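Local coordinates for actin binding protein family protein (Entamoeba histolytica HM-1:IMSS, PDB 6K2F) that probably binds actin monomers and inhibits actin polymerisation by sequestering them, this chain being an ADF-homology domain from the N-terminal part of a twinfilin, at residues Y63-T68 against A103-T108; N10-M15 against Y78-L83; S43-D48 against S129-F134. All blocks are in the same frame, centred on the assembly; numbering follows the deposited sequence.

Contact 1. Residues Y63-T68 against A103-T108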
loop_
_atom_site.group_PDB
_atom_site.type_symbol
_atom_site.label_atom_id
_atom_site.label_comp_id
_atom_site.label_asym_id
_atom_site.label_seq_id
_atom_site.Cartn_x
_atom_site.Cartn_y
_atom_site.Cartn_z
ATOM N N TYR A 63 -14.731 -11.705 3.757
ATOM C CA TYR A 63 -13.312 -12.025 3.959
ATOM C C TYR A 63 -12.455 -10.833 3.575
ATOM O O TYR A 63 -12.746 -10.132 2.604
ATOM C CB TYR A 63 -12.890 -13.184 3.078
ATOM C CG TYR A 63 -13.678 -14.448 3.252
ATOM C CD1 TYR A 63 -13.579 -15.199 4.403
ATOM C CD2 TYR A 63 -14.480 -14.927 2.231
ATOM C CE1 TYR A 63 -14.274 -16.390 4.551
ATOM C CE2 TYR A 63 -15.149 -16.127 2.346
ATOM C CZ TYR A 63 -15.062 -16.863 3.508
ATOM O OH TYR A 63 -15.773 -18.029 3.589
ATOM N N ILE A 64 -11.343 -10.669 4.280
ATOM C CA ILE A 64 -10.290 -9.697 3.880
ATOM C C ILE A 64 -8.981 -10.466 3.772
ATOM O O ILE A 64 -8.590 -11.106 4.734
ATOM C CB ILE A 64 -10.085 -8.560 4.894
ATOM C CG1 ILE A 64 -11.381 -7.866 5.306
ATOM C CG2 ILE A 64 -9.051 -7.593 4.322
ATOM C CD1 ILE A 64 -11.908 -6.964 4.281
ATOM N N LEU A 65 -8.366 -10.434 2.597
ATOM C CA LEU A 65 -7.001 -10.954 2.392
ATOM C C LEU A 65 -6.055 -9.778 2.577
ATOM O O LEU A 65 -6.086 -8.870 1.749
ATOM C CB LEU A 65 -6.894 -11.572 1.003
ATOM C CG LEU A 65 -7.930 -12.640 0.706
ATOM C CD1 LEU A 65 -7.784 -13.150 -0.707
ATOM C CD2 LEU A 65 -7.829 -13.765 1.709
ATOM N N PHE A 66 -5.339 -9.769 3.686
ATOM C CA PHE A 66 -4.569 -8.594 4.138
ATOM C C PHE A 66 -3.077 -8.941 4.056
ATOM O O PHE A 66 -2.583 -9.829 4.735
ATOM C CB PHE A 66 -4.993 -8.206 5.545
ATOM C CG PHE A 66 -4.514 -6.844 5.959
ATOM C CD1 PHE A 66 -3.216 -6.681 6.407
ATOM C CD2 PHE A 66 -5.363 -5.747 5.933
ATOM C CE1 PHE A 66 -2.768 -5.439 6.810
ATOM C CE2 PHE A 66 -4.892 -4.492 6.293
ATOM C CZ PHE A 66 -3.604 -4.347 6.740
ATOM N N ARG A 67 -2.365 -8.197 3.246
ATOM C CA ARG A 67 -0.936 -8.472 2.965
ATOM C C ARG A 67 -0.069 -7.997 4.134
ATOM O O ARG A 67 -0.233 -6.860 4.572
ATOM C CB ARG A 67 -0.523 -7.778 1.671
ATOM C CG ARG A 67 0.870 -8.168 1.203
ATOM C CD ARG A 67 1.294 -7.467 -0.075
ATOM N NE ARG A 67 1.173 -6.021 0.031
ATOM C CZ ARG A 67 1.990 -5.214 0.694
ATOM N NH1 ARG A 67 3.037 -5.696 1.344
ATOM N NH2 ARG A 67 1.770 -3.911 0.705
ATOM N N THR A 68 0.816 -8.853 4.626
ATOM C CA THR A 68 1.790 -8.478 5.675
ATOM C C THR A 68 3.017 -7.849 5.022
ATOM O O THR A 68 3.090 -7.751 3.783
ATOM C CB THR A 68 2.225 -9.665 6.546
ATOM O OG1 THR A 68 3.152 -10.487 5.833
ATOM C CG2 THR A 68 1.043 -10.477 7.027
ATOM N N ALA A 103 -11.332 -22.419 4.554
ATOM C CA ALA A 103 -10.231 -23.367 4.258
ATOM C C ALA A 103 -9.884 -23.305 2.769
ATOM O O ALA A 103 -8.763 -23.704 2.404
ATOM C CB ALA A 103 -10.599 -24.770 4.676
ATOM N N ARG A 104 -10.805 -22.813 1.934
ATOM C CA ARG A 104 -10.589 -22.805 0.467
ATOM C C ARG A 104 -9.429 -21.852 0.142
ATOM O O ARG A 104 -8.770 -22.088 -0.867
ATOM C CB ARG A 104 -11.868 -22.420 -0.285
ATOM C CG ARG A 104 -11.959 -23.063 -1.661
ATOM C CD ARG A 104 -12.314 -24.541 -1.589
ATOM N NE ARG A 104 -13.617 -24.719 -0.963
ATOM C CZ ARG A 104 -13.842 -25.251 0.237
ATOM N NH1 ARG A 104 -12.841 -25.701 0.975
ATOM N NH2 ARG A 104 -15.078 -25.342 0.700
ATOM N N PHE A 105 -9.148 -20.822 0.950
ATOM C CA PHE A 105 -8.073 -19.846 0.626
ATOM C C PHE A 105 -6.719 -20.561 0.640
ATOM O O PHE A 105 -5.982 -20.444 -0.350
ATOM C CB PHE A 105 -8.122 -18.625 1.545
ATOM C CG PHE A 105 -9.314 -17.741 1.262
ATOM C CD1 PHE A 105 -9.287 -16.824 0.228
ATOM C CD2 PHE A 105 -10.475 -17.846 2.013
ATOM C CE1 PHE A 105 -10.388 -16.032 -0.059
ATOM C CE2 PHE A 105 -11.573 -17.047 1.726
ATOM C CZ PHE A 105 -11.530 -16.142 0.700
ATOM N N ARG A 106 -6.390 -21.284 1.710
ATOM C CA ARG A 106 -5.051 -21.920 1.825
ATOM C C ARG A 106 -4.945 -23.012 0.761
ATOM O O ARG A 106 -3.876 -23.161 0.169
ATOM C CB ARG A 106 -4.797 -22.433 3.246
ATOM C CG ARG A 106 -5.327 -23.828 3.544
ATOM C CD ARG A 106 -4.924 -24.264 4.942
ATOM N NE ARG A 106 -5.811 -23.658 5.926
ATOM C CZ ARG A 106 -7.013 -24.126 6.250
ATOM N NH1 ARG A 106 -7.483 -25.222 5.672
ATOM N NH2 ARG A 106 -7.748 -23.488 7.146
ATOM N N THR A 107 -6.033 -23.752 0.519
ATOM C CA THR A 107 -6.028 -24.889 -0.425
ATOM C C THR A 107 -5.800 -24.352 -1.844
ATOM O O THR A 107 -5.090 -25.006 -2.626
ATOM C CB THR A 107 -7.275 -25.759 -0.227
ATOM O OG1 THR A 107 -8.415 -24.955 -0.494
ATOM C CG2 THR A 107 -7.376 -26.324 1.172
ATOM N N THR A 108 -6.343 -23.182 -2.157
ATOM C CA THR A 108 -6.324 -22.606 -3.519
ATOM C C THR A 108 -5.041 -21.812 -3.742
ATOM O O THR A 108 -4.426 -21.961 -4.834
ATOM C CB THR A 108 -7.551 -21.726 -3.766
ATOM O OG1 THR A 108 -8.702 -22.544 -3.526
ATOM C CG2 THR A 108 -7.564 -21.169 -5.169
#

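Contact 2. Residues N10-M15 against Y78-L83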
loop_
_atom_site.group_PDB
_atom_site.type_symbol
_atom_site.label_atom_id
_atom_site.label_comp_id
_atom_site.label_asym_id
_atom_site.label_seq_id
_atom_site.Cartn_x
_atom_site.Cartn_y
_atom_site.Cartn_z
ATOM N N ASN A 10 -6.585 -14.266 -9.800
ATOM C CA ASN A 10 -5.701 -13.403 -10.629
ATOM C C ASN A 10 -5.289 -12.145 -9.845
ATOM O O ASN A 10 -4.091 -11.794 -9.870
ATOM C CB ASN A 10 -6.379 -13.020 -11.946
ATOM C CG ASN A 10 -5.568 -12.031 -12.760
ATOM O OD1 ASN A 10 -6.084 -11.004 -13.201
ATOM N ND2 ASN A 10 -4.292 -12.331 -12.951
ATOM N N LYS A 11 -6.251 -11.447 -9.238
ATOM C CA LYS A 11 -5.972 -10.165 -8.554
ATOM C C LYS A 11 -5.092 -10.451 -7.338
ATOM O O LYS A 11 -4.158 -9.678 -7.071
ATOM C CB LYS A 11 -7.266 -9.459 -8.149
ATOM C CG LYS A 11 -8.121 -8.924 -9.292
ATOM C CD LYS A 11 -7.418 -8.069 -10.333
ATOM C CE LYS A 11 -8.287 -7.830 -11.551
ATOM N NZ LYS A 11 -8.755 -9.104 -12.150
ATOM N N PHE A 12 -5.367 -11.536 -6.616
ATOM C CA PHE A 12 -4.540 -11.960 -5.468
ATOM C C PHE A 12 -3.110 -12.201 -5.929
ATOM O O PHE A 12 -2.173 -11.647 -5.328
ATOM C CB PHE A 12 -5.085 -13.213 -4.789
ATOM C CG PHE A 12 -4.193 -13.624 -3.650
ATOM C CD1 PHE A 12 -4.340 -13.027 -2.406
ATOM C CD2 PHE A 12 -3.166 -14.520 -3.855
ATOM C CE1 PHE A 12 -3.496 -13.390 -1.368
ATOM C CE2 PHE A 12 -2.311 -14.851 -2.818
ATOM C CZ PHE A 12 -2.482 -14.280 -1.583
ATOM N N LYS A 13 -2.928 -13.012 -6.970
ATOM C CA LYS A 13 -1.563 -13.347 -7.441
ATOM C C LYS A 13 -0.845 -12.078 -7.887
ATOM O O LYS A 13 0.347 -11.978 -7.628
ATOM C CB LYS A 13 -1.624 -14.359 -8.580
ATOM C CG LYS A 13 -2.001 -15.755 -8.126
ATOM C CD LYS A 13 -2.199 -16.712 -9.294
ATOM C CE LYS A 13 -1.923 -18.173 -8.985
ATOM N NZ LYS A 13 -2.160 -18.510 -7.561
ATOM N N ASP A 14 -1.562 -11.159 -8.536
ATOM C CA ASP A 14 -0.991 -9.871 -8.992
ATOM C C ASP A 14 -0.533 -9.059 -7.776
ATOM O O ASP A 14 0.633 -8.611 -7.759
ATOM C CB ASP A 14 -1.969 -9.090 -9.862
ATOM C CG ASP A 14 -1.298 -7.874 -10.477
ATOM O OD1 ASP A 14 -0.163 -8.033 -10.957
ATOM O OD2 ASP A 14 -1.892 -6.779 -10.424
ATOM N N MET A 15 -1.393 -8.891 -6.775
ATOM C CA MET A 15 -1.042 -8.106 -5.568
ATOM C C MET A 15 0.076 -8.808 -4.794
ATOM O O MET A 15 0.999 -8.118 -4.307
ATOM C CB MET A 15 -2.259 -7.910 -4.670
ATOM C CG MET A 15 -2.007 -6.865 -3.608
ATOM S SD MET A 15 -3.473 -6.452 -2.619
ATOM C CE MET A 15 -4.531 -5.713 -3.860
ATOM N N TYR A 78 4.401 -12.435 -0.742
ATOM C CA TYR A 78 4.247 -12.039 0.674
ATOM C C TYR A 78 3.463 -13.109 1.436
ATOM O O TYR A 78 2.686 -13.882 0.845
ATOM C CB TYR A 78 3.509 -10.709 0.743
ATOM C CG TYR A 78 4.361 -9.493 0.500
ATOM C CD1 TYR A 78 5.074 -8.932 1.546
ATOM C CD2 TYR A 78 4.440 -8.875 -0.740
ATOM C CE1 TYR A 78 5.818 -7.780 1.387
ATOM C CE2 TYR A 78 5.180 -7.713 -0.913
ATOM C CZ TYR A 78 5.885 -7.171 0.150
ATOM O OH TYR A 78 6.640 -6.022 0.043
ATOM N N LYS A 79 3.607 -13.088 2.757
ATOM C CA LYS A 79 2.668 -13.736 3.701
ATOM C C LYS A 79 1.461 -12.815 3.916
ATOM O O LYS A 79 1.612 -11.594 3.894
ATOM C CB LYS A 79 3.385 -14.022 5.016
ATOM C CG LYS A 79 4.504 -15.049 4.912
ATOM C CD LYS A 79 4.064 -16.398 5.328
ATOM C CE LYS A 79 5.132 -17.468 5.246
ATOM N NZ LYS A 79 4.535 -18.781 5.576
ATOM N N TRP A 80 0.288 -13.399 4.100
ATOM C CA TRP A 80 -0.999 -12.677 4.239
ATOM C C TRP A 80 -1.698 -13.084 5.539
ATOM O O TRP A 80 -1.361 -14.122 6.124
ATOM C CB TRP A 80 -1.896 -12.999 3.047
ATOM C CG TRP A 80 -1.369 -12.517 1.730
ATOM C CD1 TRP A 80 -0.275 -12.968 1.057
ATOM C CD2 TRP A 80 -1.917 -11.451 0.944
ATOM N NE1 TRP A 80 -0.106 -12.258 -0.097
ATOM C CE2 TRP A 80 -1.096 -11.322 -0.201
ATOM C CE3 TRP A 80 -3.054 -10.648 1.050
ATOM C CZ2 TRP A 80 -1.374 -10.400 -1.205
ATOM C CZ3 TRP A 80 -3.331 -9.747 0.052
ATOM C CH2 TRP A 80 -2.494 -9.615 -1.055
ATOM N N LEU A 81 -2.642 -12.250 5.951
ATOM C CA LEU A 81 -3.661 -12.607 6.957
ATOM C C LEU A 81 -4.958 -12.909 6.223
ATOM O O LEU A 81 -5.307 -12.186 5.270
ATOM C CB LEU A 81 -3.899 -11.446 7.922
ATOM C CG LEU A 81 -2.659 -10.780 8.490
ATOM C CD1 LEU A 81 -3.078 -9.568 9.302
ATOM C CD2 LEU A 81 -1.846 -11.759 9.290
ATOM N N LEU A 82 -5.653 -13.936 6.674
ATOM C CA LEU A 82 -7.048 -14.161 6.252
ATOM C C LEU A 82 -7.922 -13.649 7.389
ATOM O O LEU A 82 -7.886 -14.244 8.474
ATOM C CB LEU A 82 -7.280 -15.646 5.973
ATOM C CG LEU A 82 -8.743 -15.988 5.660
ATOM C CD1 LEU A 82 -9.269 -15.191 4.479
ATOM C CD2 LEU A 82 -8.881 -17.480 5.426
ATOM N N LEU A 83 -8.605 -12.536 7.163
ATOM C CA LEU A 83 -9.543 -11.971 8.156
ATOM C C LEU A 83 -10.927 -12.455 7.749
ATOM O O LEU A 83 -11.314 -12.214 6.604
ATOM C CB LEU A 83 -9.462 -10.449 8.139
ATOM C CG LEU A 83 -8.061 -9.851 8.276
ATOM C CD1 LEU A 83 -8.145 -8.336 8.304
ATOM C CD2 LEU A 83 -7.339 -10.373 9.501
#

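Contact 3. Residues S43-D48 against S129-F134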
loop_
_atom_site.group_PDB
_atom_site.type_symbol
_atom_site.label_atom_id
_atom_site.label_comp_id
_atom_site.label_asym_id
_atom_site.label_seq_id
_atom_site.Cartn_x
_atom_site.Cartn_y
_atom_site.Cartn_z
ATOM N N SER A 43 2.643 1.959 2.695
ATOM C CA SER A 43 3.807 1.158 3.123
ATOM C C SER A 43 3.731 0.889 4.638
ATOM O O SER A 43 4.681 0.272 5.146
ATOM C CB SER A 43 5.065 1.855 2.756
ATOM O OG SER A 43 5.171 3.062 3.478
ATOM N N ASP A 44 2.711 1.402 5.346
ATOM C CA ASP A 44 2.572 1.293 6.832
ATOM C C ASP A 44 1.526 0.231 7.175
ATOM O O ASP A 44 0.323 0.523 7.159
ATOM C CB ASP A 44 2.223 2.646 7.464
ATOM C CG ASP A 44 2.261 2.676 8.991
ATOM O OD1 ASP A 44 2.170 1.582 9.623
ATOM O OD2 ASP A 44 2.392 3.794 9.537
ATOM N N PHE A 45 1.985 -0.985 7.453
ATOM C CA PHE A 45 1.129 -2.152 7.770
ATOM C C PHE A 45 0.220 -1.812 8.953
ATOM O O PHE A 45 -0.984 -2.077 8.912
ATOM C CB PHE A 45 2.022 -3.350 8.086
ATOM C CG PHE A 45 1.311 -4.524 8.702
ATOM C CD1 PHE A 45 0.690 -5.457 7.898
ATOM C CD2 PHE A 45 1.273 -4.704 10.073
ATOM C CE1 PHE A 45 0.073 -6.568 8.443
ATOM C CE2 PHE A 45 0.647 -5.814 10.615
ATOM C CZ PHE A 45 0.040 -6.735 9.804
ATOM N N ASP A 46 0.805 -1.231 9.998
ATOM C CA ASP A 46 0.070 -0.966 11.261
ATOM C C ASP A 46 -1.104 -0.017 10.992
ATOM O O ASP A 46 -2.237 -0.336 11.402
ATOM C CB ASP A 46 1.004 -0.387 12.318
ATOM C CG ASP A 46 2.022 -1.384 12.853
ATOM O OD1 ASP A 46 1.730 -2.597 12.881
ATOM O OD2 ASP A 46 3.110 -0.943 13.232
ATOM N N ALA A 47 -0.845 1.109 10.320
ATOM C CA ALA A 47 -1.877 2.102 9.953
ATOM C C ALA A 47 -2.929 1.424 9.075
ATOM O O ALA A 47 -4.136 1.634 9.278
ATOM C CB ALA A 47 -1.247 3.257 9.221
ATOM N N ASP A 48 -2.488 0.602 8.129
ATOM C CA ASP A 48 -3.415 0.036 7.129
ATOM C C ASP A 48 -4.396 -0.939 7.798
ATOM O O ASP A 48 -5.500 -1.139 7.253
ATOM C CB ASP A 48 -2.679 -0.632 5.968
ATOM C CG ASP A 48 -1.990 0.319 4.995
ATOM O OD1 ASP A 48 -2.011 1.579 5.203
ATOM O OD2 ASP A 48 -1.411 -0.219 4.019
ATOM N N SER A 129 -5.958 -2.583 16.857
ATOM C CA SER A 129 -6.289 -3.037 18.224
ATOM C C SER A 129 -6.680 -4.512 18.198
ATOM O O SER A 129 -6.217 -5.281 19.093
ATOM C CB SER A 129 -7.393 -2.208 18.823
ATOM O OG SER A 129 -6.949 -0.885 19.065
ATOM N N GLY A 130 -7.539 -4.884 17.247
ATOM C CA GLY A 130 -8.031 -6.261 17.149
ATOM C C GLY A 130 -6.902 -7.219 16.807
ATOM O O GLY A 130 -6.848 -8.342 17.365
ATOM N N TYR A 131 -5.980 -6.784 15.951
ATOM C CA TYR A 131 -4.827 -7.624 15.541
ATOM C C TYR A 131 -3.914 -7.865 16.743
ATOM O O TYR A 131 -3.452 -9.003 16.969
ATOM C CB TYR A 131 -4.067 -6.944 14.403
ATOM C CG TYR A 131 -2.953 -7.782 13.840
ATOM C CD1 TYR A 131 -3.214 -9.046 13.343
ATOM C CD2 TYR A 131 -1.645 -7.340 13.865
ATOM C CE1 TYR A 131 -2.193 -9.844 12.853
ATOM C CE2 TYR A 131 -0.615 -8.122 13.370
ATOM C CZ TYR A 131 -0.891 -9.378 12.870
ATOM O OH TYR A 131 0.115 -10.144 12.362
ATOM N N GLU A 132 -3.612 -6.803 17.489
ATOM C CA GLU A 132 -2.733 -6.916 18.686
ATOM C C GLU A 132 -3.395 -7.864 19.696
ATOM O O GLU A 132 -2.696 -8.691 20.274
ATOM C CB GLU A 132 -2.440 -5.525 19.235
ATOM C CG GLU A 132 -1.578 -4.683 18.296
ATOM C CD GLU A 132 -0.159 -5.184 18.039
ATOM O OE1 GLU A 132 0.327 -6.035 18.819
ATOM O OE2 GLU A 132 0.469 -4.718 17.053
ATOM N N ALA A 133 -4.717 -7.794 19.853
ATOM C CA ALA A 133 -5.458 -8.670 20.789
ATOM C C ALA A 133 -5.359 -10.122 20.322
ATOM O O ALA A 133 -5.167 -11.004 21.171
ATOM C CB ALA A 133 -6.897 -8.226 20.901
ATOM N N PHE A 134 -5.489 -10.353 19.020
ATOM C CA PHE A 134 -5.345 -11.710 18.426
ATOM C C PHE A 134 -3.949 -12.247 18.746
ATOM O O PHE A 134 -3.826 -13.411 19.194
ATOM C CB PHE A 134 -5.571 -11.701 16.915
ATOM C CG PHE A 134 -5.137 -12.987 16.249
ATOM C CD1 PHE A 134 -5.948 -14.113 16.265
ATOM C CD2 PHE A 134 -3.895 -13.094 15.660
ATOM C CE1 PHE A 134 -5.537 -15.291 15.664
ATOM C CE2 PHE A 134 -3.469 -14.280 15.071
ATOM C CZ PHE A 134 -4.297 -15.375 15.068
#

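Contact 1. Residues Y63-T68 against A103-T108
Strand 62-68 runs beneath helix 103-109 and comes closest at Leu-65 and Phe-105, whose CA atoms stand 9.1 Å apart, a separation wide enough to hold one layer of side chains between sheet and helix. Phe-105 is the residue of segment 103-108 that enters that layer. Its ring descends from the helix and meets Tyr-63 and Leu-65, two positions apart and therefore on the same face of the strand. Toward Tyr-63 it presents an edge: the rings make an edge-to-face (T-shaped) pair with centroids 4.8 Å apart and planes at 72°. Phe-105 CE2 lies over the middle of the tyrosine ring, 3.5 Å above its plane, while CZ approaches Tyr-63 CD2 to 3.5 Å. The other flank of the phenylalanine, CD1 and CE1, rests on both methyls of Leu-65, with Leu-65 CD2 3.7 Å from Phe-105 CD1. In Tyr-63 a chi1 of -57° sets CG anti to the carbonyl carbon, and the ring projects toward the helix with one face turned to receive the phenylalanine edge. Each residue type suits its place: leucine offers a forked apolar end, phenylalanine a flat wedge, and tyrosine an aromatic face with a polar tip. That tip is satisfied elsewhere, since Tyr-63 OH hydrogen-bonds to Tyr-98 O of helix 92-101. Leu-4 and Leu-82 also pack on Phe-105, joining it to the hydrophobic core between sheet and helix in this ADF-homology fold. Away from the contact, Thr-108 OG1 donates to Arg-104 O at 2.7 Å. Across the interface the chemistry is wholly apolar and aromatic; shape and the weak electrostatics of C-H groups over a pi face, rather than polar bonds, probably contribute most to this contact.

Contact 2. Residues N10-M15 against Y78-L83
Trp-80 rises from strand 77-85 to meet Phe-12 and Met-15 of helix 6-18, a helix-on-sheet contact in the core of the ADF-homology fold. From CB, which points toward the helix, chi1 of -65° places CG anti to the carbonyl carbon and carries the indole beneath the phenylalanine. Trp-80 CG comes within 3.9 Å of Phe-12 CE1. Beyond it, CD1 and NE1 lie near Phe-12 CZ, whereas the fusion atoms CD2 and CE2 both sit under CE1, Trp-80 CE2 being 3.4 Å from Phe-12 CE1. That same CE1 hovers 3.3 Å above the indole plane, over its centre. The planes of the phenylalanine and the six-membered ring are inclined at 44°, an oblique arrangement that is neither a stack nor edge-to-face. Around the six-membered ring CE3, CZ2 and CZ3 also lie within packing distance of Phe-12 CE1, while CH2 meets Met-15.

The methionine supplies a Met-aromatic contact: its sulfur lies at the rim of the ring, 79° off the normal, with SD 3.7 Å from Trp-80 CH2. Its first two torsions are extended and carry CB, CG and SD past Trp-80 CH2; the bend at chi3 only turns CE aside. A long, polarisable methionine suits the indole's edge, as the CE1-CZ corner of a phenylalanine suits its face. The large tryptophan can serve both while spanning the gap from the sheet. Phe-12 also touches Leu-65 and Met-15 touches Ile-38, so the helix is packed against several strands. The one polar atom of the indole is provided for from the same helix as the two apolar partners: Trp-80 NE1 is hydrogen-bonded to Asn-16 OD1, which also accepts from Tyr-78 N.

Contact 3. Residues S43-D48 against S129-F134
Phe-45 points its ring edge at the ring of Tyr-131, an offset edge-to-face pair that joins the first turn of the short helix 45-49 to the C-terminal helix 127-137 of the ADF-homology fold. The centroids are 5.7 Å apart and the planes are turned 75° against each other. Contact is made by the outer end of the phenylalanine: CE2 and CZ meet Tyr-131 CE2, the closest pair being Phe-45 CE2 and Tyr-131 CE2 at 3.8 Å. Tyr-131 CE2 lies in the plane of the phenylalanine, beyond its edge, and the pair is offset, with Phe-45 displaced toward Tyr-131 CE2 and not over the ring centre. Both residues direct CB toward the opposing helix and hold CG anti to the backbone N, an extended setting that lets two rings bridge backbones too distant to touch. Aromatic residues suit such a gap because they are long and stiff. Each ring also rests on the sheet, Phe-45 against Phe-66 and Tyr-131 against Tyr-116 and Ile-118, and the pair thus extends the packing on this face of the sheet toward the protein surface.

Near the rings, Asp-46 and Glu-132 bring like charges within 4.8 Å, measured from Asp-46 OD1 to Glu-132 OE2, a proximity that would probably be mildly unfavourable, though a long, weak ion pair of Glu-132 with Lys-128 probably offsets it in part. The loop just before helix 45-49 borders the interface with the second subunit of the crystal assembly, where Ser-43 OG hydrogen-bonds to Glu-117 and Arg-106 of that subunit. Aspartate suits the start of the helix as its N-cap: Ala-47 N donates to Asp-44 OD1 at 3.1 Å in an almost straight bond of 175°, reaching the oxygen from above the carboxylate plane.

Contacts 1 and 2 lie close together, their centres about 7 Å apart, because strands 62-68 and 77-85 are antiparallel neighbours in the central sheet; Phe-66 O and Leu-81 N probably form one of the hydrogen bonds joining them. Contact 3 is about 17 Å from the centre of either. Helices 6-18 and 103-109 cover one face of the sheet, and helices 45-49 and 127-137 the other, where Phe-66 and Leu-81 meet the rings of contact 3. Along the chain contact 1 is nested within the loop closed by contact 3, while contact 2 crosses both. This interleaving ties early and late segments into a single ADF-homology domain with helices on both faces of its sheet.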